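Local coordinates for probable fatty acyl-CoA transferase Rv3272 (Mycobacterium tuberculosis, PDB 5YX6), which acts as a family III CoA transferase that binds fatty acyl-CoAs, palmitoyl-CoA most tightly, and alters the lipid profile of the mycobacterial cell wall, at the interface of chains A and B. Residues are numbered along the deposited sequence; one frame, centred on the assembly and turned at random. Chains: chain A/B, Uncharacterized protein Rv3272.

All four contacts belong to the two-fold interface of the homodimer, so each recurs with the chains exchanged. Contact 1 lies about 16 Å from contact 2 and 19 Å from contact 4, centre to centre of their C-alpha atoms, while contact 3 stands 28 to 29 Å from the other three. Contacts 2 and 3 share helix 146-152 of one chain and A:His333 or B:His333 of the other. Contact 4 pairs helix 173-196 with its own copy; its centre is about 11 Å from the presumed nucleophile A:Asp175 on that helix, nearer than the other three, at 15 to 20 Å.

Contact 1: the interface of chains A and B. Residues chain A 62, 64, 68, 361-362; chain B 216, 219-220.
Two methionines of helix 215-223 in chain B, B:Met219 and B:Met220, lean on A:Thr64, and B:Met219 reaches further to A:Pro68 and strand 360-363. This is a helix-against-loop-and-strand patch in the dimer of a family III CoA transferase.

The apolar contacts come mainly from B:Met219. Its CG stands opposite the backbone N (chi1 -155°), the chain runs on straight to the sulfur, and the bend comes at the last bond, which turns the methyl toward A:Thr64. The sulfur SD sits 3.6 Å from CG of A:Pro68, the proline ring and the thioether chain meeting nearly at right angles. SD also approaches CG1 of A:Val362 at 4.1 Å, and there the two side chains run alongside each other in the same direction. B:Met220, bent at chi2 and chi3, presents its methyl CE to CB of A:Thr64, 3.8 Å away.

Contacts of carbon with oxygen complete the packing. The hydroxyl OG1 of A:Thr64 faces both methionine methyls, 3.3 Å from CE of B:Met219 and 3.6 Å from CE of B:Met220. CG of B:Met219 lies 3.4 Å from the backbone carbonyl O of A:Thr361.

Among polar pairs, the modelled amide oxygen OD1 of B:Asn216 comes within 3.2 Å of the carbonyl O of A:Thr64. Two acceptors cannot bond, so the amide may be modelled flipped, which would put its nitrogen ND2 opposite the carbonyl.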
loop_
_atom_site.group_PDB
_atom_site.type_symbol
_atom_site.label_atom_id
_atom_site.label_comp_id
_atom_site.label_asym_id
_atom_site.label_seq_id
_atom_site.Cartn_x
_atom_site.Cartn_y
_atom_site.Cartn_z
ATOM N N LEU A 62 9.553 -4.383 -24.195
ATOM C CA LEU A 62 9.565 -3.505 -23.031
ATOM C C LEU A 62 9.796 -4.273 -21.728
ATOM O O LEU A 62 8.993 -5.127 -21.341
ATOM C CB LEU A 62 8.253 -2.714 -22.962
ATOM C CG LEU A 62 7.876 -1.939 -21.693
ATOM C CD1 LEU A 62 9.033 -1.082 -21.174
ATOM C CD2 LEU A 62 6.654 -1.078 -21.972
ATOM N N THR A 64 9.107 -4.567 -18.741
ATOM C CA THR A 64 7.999 -4.026 -17.967
ATOM C C THR A 64 8.218 -4.022 -16.451
ATOM O O THR A 64 7.629 -3.214 -15.742
ATOM C CB THR A 64 6.716 -4.822 -18.288
ATOM O OG1 THR A 64 5.708 -4.539 -17.315
ATOM C CG2 THR A 64 7.006 -6.311 -18.270
ATOM N N PRO A 68 10.316 0.752 -15.139
ATOM C CA PRO A 68 9.621 1.810 -14.391
ATOM C C PRO A 68 10.228 2.164 -13.026
ATOM O O PRO A 68 10.022 3.283 -12.567
ATOM C CB PRO A 68 8.212 1.238 -14.195
ATOM C CG PRO A 68 8.076 0.156 -15.191
ATOM C CD PRO A 68 9.445 -0.417 -15.360
ATOM N N THR A 361 5.993 5.099 -22.063
ATOM C CA THR A 361 5.153 5.757 -21.057
ATOM C C THR A 361 5.092 4.989 -19.733
ATOM O O THR A 361 4.773 3.804 -19.713
ATOM C CB THR A 361 3.724 5.940 -21.591
ATOM O OG1 THR A 361 3.770 6.687 -22.812
ATOM C CG2 THR A 361 2.863 6.678 -20.584
ATOM N N VAL A 362 5.392 5.657 -18.622
ATOM C CA VAL A 362 5.265 5.005 -17.322
ATOM C C VAL A 362 4.477 5.874 -16.345
ATOM O O VAL A 362 4.209 7.046 -16.619
ATOM C CB VAL A 362 6.652 4.652 -16.706
ATOM C CG1 VAL A 362 7.471 3.801 -17.668
ATOM C CG2 VAL A 362 7.427 5.907 -16.304
ATOM N N ASN B 216 1.924 -1.747 -13.334
ATOM C CA ASN B 216 2.283 -2.612 -14.468
ATOM C C ASN B 216 1.087 -2.995 -15.349
ATOM O O ASN B 216 1.206 -3.074 -16.574
ATOM C CB ASN B 216 3.024 -3.873 -13.995
ATOM C CG ASN B 216 4.381 -3.550 -13.363
ATOM O OD1 ASN B 216 5.127 -2.709 -13.879
ATOM N ND2 ASN B 216 4.712 -4.222 -12.259
ATOM N N MET B 219 0.137 0.018 -17.397
ATOM C CA MET B 219 1.212 0.419 -18.292
ATOM C C MET B 219 1.132 -0.247 -19.658
ATOM O O MET B 219 1.565 0.315 -20.658
ATOM C CB MET B 219 2.549 0.106 -17.636
ATOM C CG MET B 219 3.686 0.956 -18.109
ATOM S SD MET B 219 5.159 0.438 -17.244
ATOM C CE MET B 219 5.358 -1.250 -17.824
ATOM N N MET B 220 0.587 -1.455 -19.691
ATOM C CA MET B 220 0.417 -2.168 -20.945
ATOM C C MET B 220 -0.524 -1.441 -21.906
ATOM O O MET B 220 -0.360 -1.520 -23.123
ATOM C CB MET B 220 -0.086 -3.582 -20.674
ATOM C CG MET B 220 0.962 -4.477 -20.028
ATOM S SD MET B 220 2.509 -4.540 -20.969
ATOM C CE MET B 220 3.572 -3.482 -19.976
#

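Contact 2: the interface of chains A and B. Residues chain A 333, 338, 341, 343-344, 349; chain B 152, 207.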
loop_
_atom_site.group_PDB
_atom_site.type_symbol
_atom_site.label_atom_id
_atom_site.label_comp_id
_atom_site.label_asym_id
_atom_site.label_seq_id
_atom_site.Cartn_x
_atom_site.Cartn_y
_atom_site.Cartn_z
ATOM N N HIS A 333 -14.492 0.810 -13.837
ATOM C CA HIS A 333 -13.662 0.857 -15.038
ATOM C C HIS A 333 -12.699 -0.311 -15.099
ATOM O O HIS A 333 -12.204 -0.769 -14.066
ATOM C CB HIS A 333 -12.835 2.143 -15.107
ATOM C CG HIS A 333 -13.640 3.403 -15.141
ATOM N ND1 HIS A 333 -14.358 3.799 -16.250
ATOM C CD2 HIS A 333 -13.799 4.382 -14.219
ATOM C CE1 HIS A 333 -14.943 4.956 -15.999
ATOM N NE2 HIS A 333 -14.618 5.333 -14.774
ATOM N N VAL A 338 -9.574 3.049 -17.669
ATOM C CA VAL A 338 -9.004 3.991 -16.711
ATOM C C VAL A 338 -8.068 4.999 -17.368
ATOM O O VAL A 338 -8.216 6.205 -17.184
ATOM C CB VAL A 338 -8.225 3.262 -15.604
ATOM C CG1 VAL A 338 -7.396 4.251 -14.788
ATOM C CG2 VAL A 338 -9.179 2.485 -14.708
ATOM N N THR A 341 -9.773 8.001 -19.130
ATOM C CA THR A 341 -10.729 8.865 -18.441
ATOM C C THR A 341 -10.155 10.268 -18.305
ATOM O O THR A 341 -8.934 10.432 -18.299
ATOM C CB THR A 341 -11.080 8.337 -17.038
ATOM O OG1 THR A 341 -9.904 8.350 -16.213
ATOM C CG2 THR A 341 -11.636 6.923 -17.123
ATOM N N LEU A 343 -10.399 12.133 -15.661
ATOM C CA LEU A 343 -9.783 12.187 -14.343
ATOM C C LEU A 343 -8.315 11.778 -14.404
ATOM O O LEU A 343 -7.447 12.439 -13.833
ATOM C CB LEU A 343 -10.530 11.279 -13.361
ATOM C CG LEU A 343 -9.840 11.074 -12.009
ATOM C CD1 LEU A 343 -9.678 12.407 -11.302
ATOM C CD2 LEU A 343 -10.615 10.089 -11.136
ATOM N N PHE A 344 -8.054 10.675 -15.094
ATOM C CA PHE A 344 -6.703 10.159 -15.231
ATOM C C PHE A 344 -5.812 11.175 -15.919
ATOM O O PHE A 344 -4.663 11.378 -15.518
ATOM C CB PHE A 344 -6.702 8.839 -16.004
ATOM C CG PHE A 344 -5.368 8.170 -16.047
ATOM C CD1 PHE A 344 -4.447 8.485 -17.036
ATOM C CD2 PHE A 344 -5.027 7.225 -15.097
ATOM C CE1 PHE A 344 -3.214 7.876 -17.072
ATOM C CE2 PHE A 344 -3.787 6.612 -15.131
ATOM C CZ PHE A 344 -2.884 6.940 -16.119
ATOM N N LEU A 349 -0.519 11.669 -14.498
ATOM C CA LEU A 349 -0.014 10.472 -13.856
ATOM C C LEU A 349 1.102 9.771 -14.635
ATOM O O LEU A 349 1.674 8.803 -14.150
ATOM C CB LEU A 349 -1.169 9.510 -13.627
ATOM C CG LEU A 349 -2.013 9.795 -12.395
ATOM C CD1 LEU A 349 -3.395 9.167 -12.530
ATOM C CD2 LEU A 349 -1.290 9.244 -11.178
ATOM N N GLU B 152 -13.205 2.855 -9.302
ATOM C CA GLU B 152 -12.997 3.879 -10.307
ATOM C C GLU B 152 -11.561 3.870 -10.843
ATOM O O GLU B 152 -11.311 4.275 -11.983
ATOM C CB GLU B 152 -13.346 5.240 -9.724
ATOM C CG GLU B 152 -13.369 6.344 -10.738
ATOM C CD GLU B 152 -14.135 7.544 -10.242
ATOM O OE1 GLU B 152 -14.660 7.478 -9.103
ATOM O OE2 GLU B 152 -14.204 8.548 -10.984
ATOM N N TYR B 207 -6.730 8.013 -5.327
ATOM C CA TYR B 207 -6.789 7.547 -6.701
ATOM C C TYR B 207 -5.381 7.308 -7.260
ATOM O O TYR B 207 -5.129 6.270 -7.895
ATOM C CB TYR B 207 -7.546 8.557 -7.555
ATOM C CG TYR B 207 -7.758 8.174 -9.004
ATOM C CD1 TYR B 207 -8.785 7.302 -9.386
ATOM C CD2 TYR B 207 -6.946 8.706 -9.997
ATOM C CE1 TYR B 207 -8.984 6.971 -10.725
ATOM C CE2 TYR B 207 -7.139 8.379 -11.329
ATOM C CZ TYR B 207 -8.159 7.524 -11.683
ATOM O OH TYR B 207 -8.316 7.231 -13.005
HETATM O O HOH W 1 -10.536 6.439 -13.772
#
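B:Tyr207 of helix 206-213 and B:Glu152 of helix 146-152 pack on the 333-349 segment of chain A, a mixed apolar and water-bridged part of the homodimer interface that ties the two subunits together. The tyrosine supplies the most hidden surface of the patch, 64 Å².

A:Leu343 meets it from the opposite direction and lays its methyl CD2 over the middle of the ring, 3.6 Å from the centroid, a CH-pi contact. The leucine CG is turned away from its backbone N (chi1 170°), which carries the branch out over the aromatic face. CD1 of A:Leu349 comes up to CE2 of B:Tyr207 from outside the ring, at 4.0 Å. The phenol oxygen OH lies 3.6 Å from CG1 of A:Val338 and in the plane of the A:Phe344 ring, at that ring's edge.

Beside the tyrosine, the imidazole of A:His333 and the side chain of B:Glu152 run alongside each other, their planes turned 46° apart. The touching atom is the ring carbon CD2 of A:His333, 3.3 Å from the backbone O of B:Glu152.

Water 1 joins the two chains, taking in the phenol, the backbone O of B:Glu152 at 2.9 Å from the water oxygen, and A:Thr341. The threonine is held from within its own chain: its hydroxyl OG1 donates to the backbone O of A:Val338 at 2.9 Å, in the carbonyl plane, and accepts from the backbone N of A:Phe344.

Contact 3: the interface of chains A and B. Residues chain A 151, 156-157, 166; chain B 262, 331-333.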
loop_
_atom_site.group_PDB
_atom_site.type_symbol
_atom_site.label_atom_id
_atom_site.label_comp_id
_atom_site.label_asym_id
_atom_site.label_seq_id
_atom_site.Cartn_x
_atom_site.Cartn_y
_atom_site.Cartn_z
ATOM N N ALA A 151 -1.566 -14.482 -0.335
ATOM C CA ALA A 151 -2.446 -15.596 0.000
ATOM C C ALA A 151 -2.159 -16.137 1.395
ATOM O O ALA A 151 -3.061 -16.538 2.114
ATOM C CB ALA A 151 -2.317 -16.712 -1.038
ATOM N N THR A 156 -7.174 -13.700 0.177
ATOM C CA THR A 156 -8.148 -14.367 -0.684
ATOM C C THR A 156 -9.492 -14.498 0.028
ATOM O O THR A 156 -10.476 -14.923 -0.575
ATOM C CB THR A 156 -7.672 -15.799 -1.150
ATOM O OG1 THR A 156 -7.660 -16.715 -0.044
ATOM C CG2 THR A 156 -6.283 -15.759 -1.792
ATOM N N THR A 157 -9.525 -14.133 1.308
ATOM C CA THR A 157 -10.709 -14.334 2.143
ATOM C C THR A 157 -11.962 -13.621 1.613
ATOM O O THR A 157 -11.905 -12.462 1.194
ATOM C CB THR A 157 -10.450 -13.849 3.595
ATOM O OG1 THR A 157 -9.292 -14.504 4.129
ATOM C CG2 THR A 157 -11.638 -14.137 4.494
ATOM N N PRO A 166 -9.812 -20.147 -4.761
ATOM C CA PRO A 166 -9.492 -18.905 -4.048
ATOM C C PRO A 166 -9.245 -17.754 -5.021
ATOM O O PRO A 166 -8.643 -17.945 -6.083
ATOM C CB PRO A 166 -8.214 -19.253 -3.276
ATOM C CG PRO A 166 -8.211 -20.741 -3.179
ATOM C CD PRO A 166 -8.860 -21.225 -4.441
ATOM N N VAL B 262 -1.684 -23.017 -2.804
ATOM C CA VAL B 262 -1.088 -22.017 -3.683
ATOM C C VAL B 262 0.363 -22.382 -3.945
ATOM O O VAL B 262 1.146 -22.505 -3.007
ATOM C CB VAL B 262 -1.158 -20.578 -3.084
ATOM C CG1 VAL B 262 -0.482 -19.582 -4.013
ATOM C CG2 VAL B 262 -2.595 -20.167 -2.818
ATOM N N LEU B 331 -0.983 -22.574 2.135
ATOM C CA LEU B 331 -2.438 -22.618 2.138
ATOM C C LEU B 331 -2.998 -21.226 1.863
ATOM O O LEU B 331 -2.335 -20.221 2.134
ATOM C CB LEU B 331 -2.961 -23.135 3.471
ATOM C CG LEU B 331 -2.477 -24.523 3.854
ATOM C CD1 LEU B 331 -2.986 -24.910 5.231
ATOM C CD2 LEU B 331 -2.992 -25.462 2.809
ATOM N N ALA B 332 -4.196 -21.161 1.294
ATOM C CA ALA B 332 -4.902 -19.889 1.189
ATOM C C ALA B 332 -5.699 -19.662 2.467
ATOM O O ALA B 332 -6.903 -19.924 2.513
ATOM C CB ALA B 332 -5.814 -19.876 -0.029
ATOM N N HIS B 333 -5.017 -19.179 3.499
ATOM C CA HIS B 333 -5.611 -18.998 4.818
ATOM C C HIS B 333 -6.733 -17.974 4.786
ATOM O O HIS B 333 -6.641 -16.979 4.065
ATOM C CB HIS B 333 -4.561 -18.515 5.829
ATOM C CG HIS B 333 -3.387 -19.432 6.004
ATOM N ND1 HIS B 333 -3.469 -20.636 6.669
ATOM C CD2 HIS B 333 -2.090 -19.291 5.639
ATOM C CE1 HIS B 333 -2.277 -21.205 6.690
ATOM N NE2 HIS B 333 -1.423 -20.411 6.072
HETATM O O HOH W 2 -5.704 -15.996 1.620
#
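Direct contact between the chains starts at B:Ala332, whose methyl fits against A:Thr156 and A:Pro166 of the partner in this family III CoA transferase dimer. CB of B:Ala332 is 3.7 Å from the hydroxyl OG1 of A:Thr156 and 4.1 Å from CG of A:Pro166, so this small side chain meets a polar group and the proline ring together. A second apolar touch lies beside it: CB of A:Ala151 faces CG2 of B:Val262 at 3.9 Å.

Water 2 links the chains in the next layer. On the chain A side it is held by the carbonyl O of A:Ala151, 2.7 Å from the water oxygen, and by A:Thr156 twice over. The backbone N of A:Thr156 points to the water at 3.1 Å, with 155° at the hydrogen, and OG1 approaches it at 2.7 Å. Across the interface the carbonyl O of B:His333 lies 2.8 Å from the water. The threonine hydroxyl can serve the same water as its own backbone N because it sits between that N and the carbonyl carbon (chi1 69°).

A:Ala151 belongs to helix 146-152, near its C-terminal end, while A:Thr156 and A:Pro166 lie in loops. In chain B, B:Val262 stands on strand 260-264, and B:Ala332 and B:His333 follow directly on strand 328-331. The imidazole of B:His333 turns away from the water and has CB of B:Leu331 over one face, toward the rim, 3.8 Å above the ring plane.

Contact 4: the interface of chains A and B. Residues chain A 30, 180, 183-184, 366-367; chain B 181, 184.
B:Gln184, with 70 Å² hidden by the partner, crosses to A:His180 and places its amide nitrogen between two acceptors of that residue. NE2 donates to ring nitrogen ND1 at 3.1 Å, nearly straight at 165°, and to the backbone O of A:His180 at 3.3 Å, where it comes in well off the direction of the C=O bond. Ring and amide planes are 29° apart, and NE2 meets the imidazole at its edge, in the ring plane. An extended chain, with CG opposite the backbone N (chi1 167°), carries the amide this far. Its other end, OE1, binds water 3 at 3.0 Å, which in turn takes the backbone N of A:Ala367. CG1 of A:Val30 packs 3.8 Å from OE1.

B:Val181, three residues earlier on the same helix, covers a face of the same imidazole: its CG2 stands 3.8 Å from CG of A:His180, toward the rim. The other branch, CG1, touches CG of A:Pro366 at 4.0 Å.

Close to the two-fold axis the CB atoms of A:Gln184 and B:Gln184 meet at 4.0 Å. Here the two copies of helix 173-196 pack together, with helix 23-33 and the 366-367 loop of chain A alongside.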
loop_
_atom_site.group_PDB
_atom_site.type_symbol
_atom_site.label_atom_id
_atom_site.label_comp_id
_atom_site.label_asym_id
_atom_site.label_seq_id
_atom_site.Cartn_x
_atom_site.Cartn_y
_atom_site.Cartn_z
ATOM N N VAL A 30 11.455 5.895 -5.310
ATOM C CA VAL A 30 10.932 6.973 -4.483
ATOM C C VAL A 30 12.058 7.870 -3.987
ATOM O O VAL A 30 11.946 9.087 -4.022
ATOM C CB VAL A 30 10.134 6.439 -3.268
ATOM C CG1 VAL A 30 9.841 7.567 -2.282
ATOM C CG2 VAL A 30 8.833 5.758 -3.728
ATOM N N HIS A 180 6.614 1.358 -0.683
ATOM C CA HIS A 180 6.344 2.651 -0.061
ATOM C C HIS A 180 6.614 2.645 1.441
ATOM O O HIS A 180 7.034 3.666 1.992
ATOM C CB HIS A 180 4.902 3.091 -0.355
ATOM C CG HIS A 180 4.711 3.542 -1.770
ATOM N ND1 HIS A 180 5.314 4.672 -2.276
ATOM C CD2 HIS A 180 4.058 2.968 -2.810
ATOM C CE1 HIS A 180 5.010 4.799 -3.555
ATOM N NE2 HIS A 180 4.255 3.774 -3.905
ATOM N N ALA A 183 10.385 2.834 1.914
ATOM C CA ALA A 183 10.789 4.206 1.636
ATOM C C ALA A 183 10.471 5.096 2.831
ATOM O O ALA A 183 11.293 5.920 3.248
ATOM C CB ALA A 183 10.105 4.727 0.379
ATOM N N GLN A 184 9.273 4.916 3.376
ATOM C CA GLN A 184 8.868 5.606 4.595
ATOM C C GLN A 184 9.886 5.364 5.720
ATOM O O GLN A 184 10.343 6.301 6.384
ATOM C CB GLN A 184 7.471 5.139 5.010
ATOM C CG GLN A 184 7.023 5.545 6.399
ATOM C CD GLN A 184 5.910 4.653 6.924
ATOM O OE1 GLN A 184 6.105 3.870 7.857
ATOM N NE2 GLN A 184 4.734 4.763 6.322
ATOM N N PRO A 366 3.131 8.323 -6.364
ATOM C CA PRO A 366 1.892 9.032 -6.021
ATOM C C PRO A 366 2.045 10.359 -5.268
ATOM O O PRO A 366 1.305 11.286 -5.586
ATOM C CB PRO A 366 1.141 8.019 -5.143
ATOM C CG PRO A 366 2.182 7.059 -4.664
ATOM C CD PRO A 366 3.218 6.995 -5.728
ATOM N N ALA A 367 2.977 10.476 -4.329
ATOM C CA ALA A 367 3.059 11.703 -3.531
ATOM C C ALA A 367 3.561 12.903 -4.339
ATOM O O ALA A 367 4.520 12.788 -5.102
ATOM C CB ALA A 367 3.940 11.486 -2.323
ATOM N N VAL B 181 1.574 6.166 2.393
ATOM C CA VAL B 181 2.157 7.066 1.412
ATOM C C VAL B 181 2.146 8.507 1.930
ATOM O O VAL B 181 3.114 9.243 1.743
ATOM C CB VAL B 181 1.432 6.950 0.067
ATOM C CG1 VAL B 181 1.820 8.082 -0.865
ATOM C CG2 VAL B 181 1.741 5.579 -0.558
ATOM N N GLN B 184 4.855 8.779 4.519
ATOM C CA GLN B 184 6.089 8.885 3.747
ATOM C C GLN B 184 6.324 10.315 3.251
ATOM O O GLN B 184 7.413 10.860 3.388
ATOM C CB GLN B 184 6.041 7.917 2.563
ATOM C CG GLN B 184 7.106 8.128 1.499
ATOM C CD GLN B 184 6.678 7.569 0.149
ATOM O OE1 GLN B 184 6.424 8.318 -0.796
ATOM N NE2 GLN B 184 6.575 6.246 0.058
HETATM O O HOH W 3 5.026 8.510 -3.398
#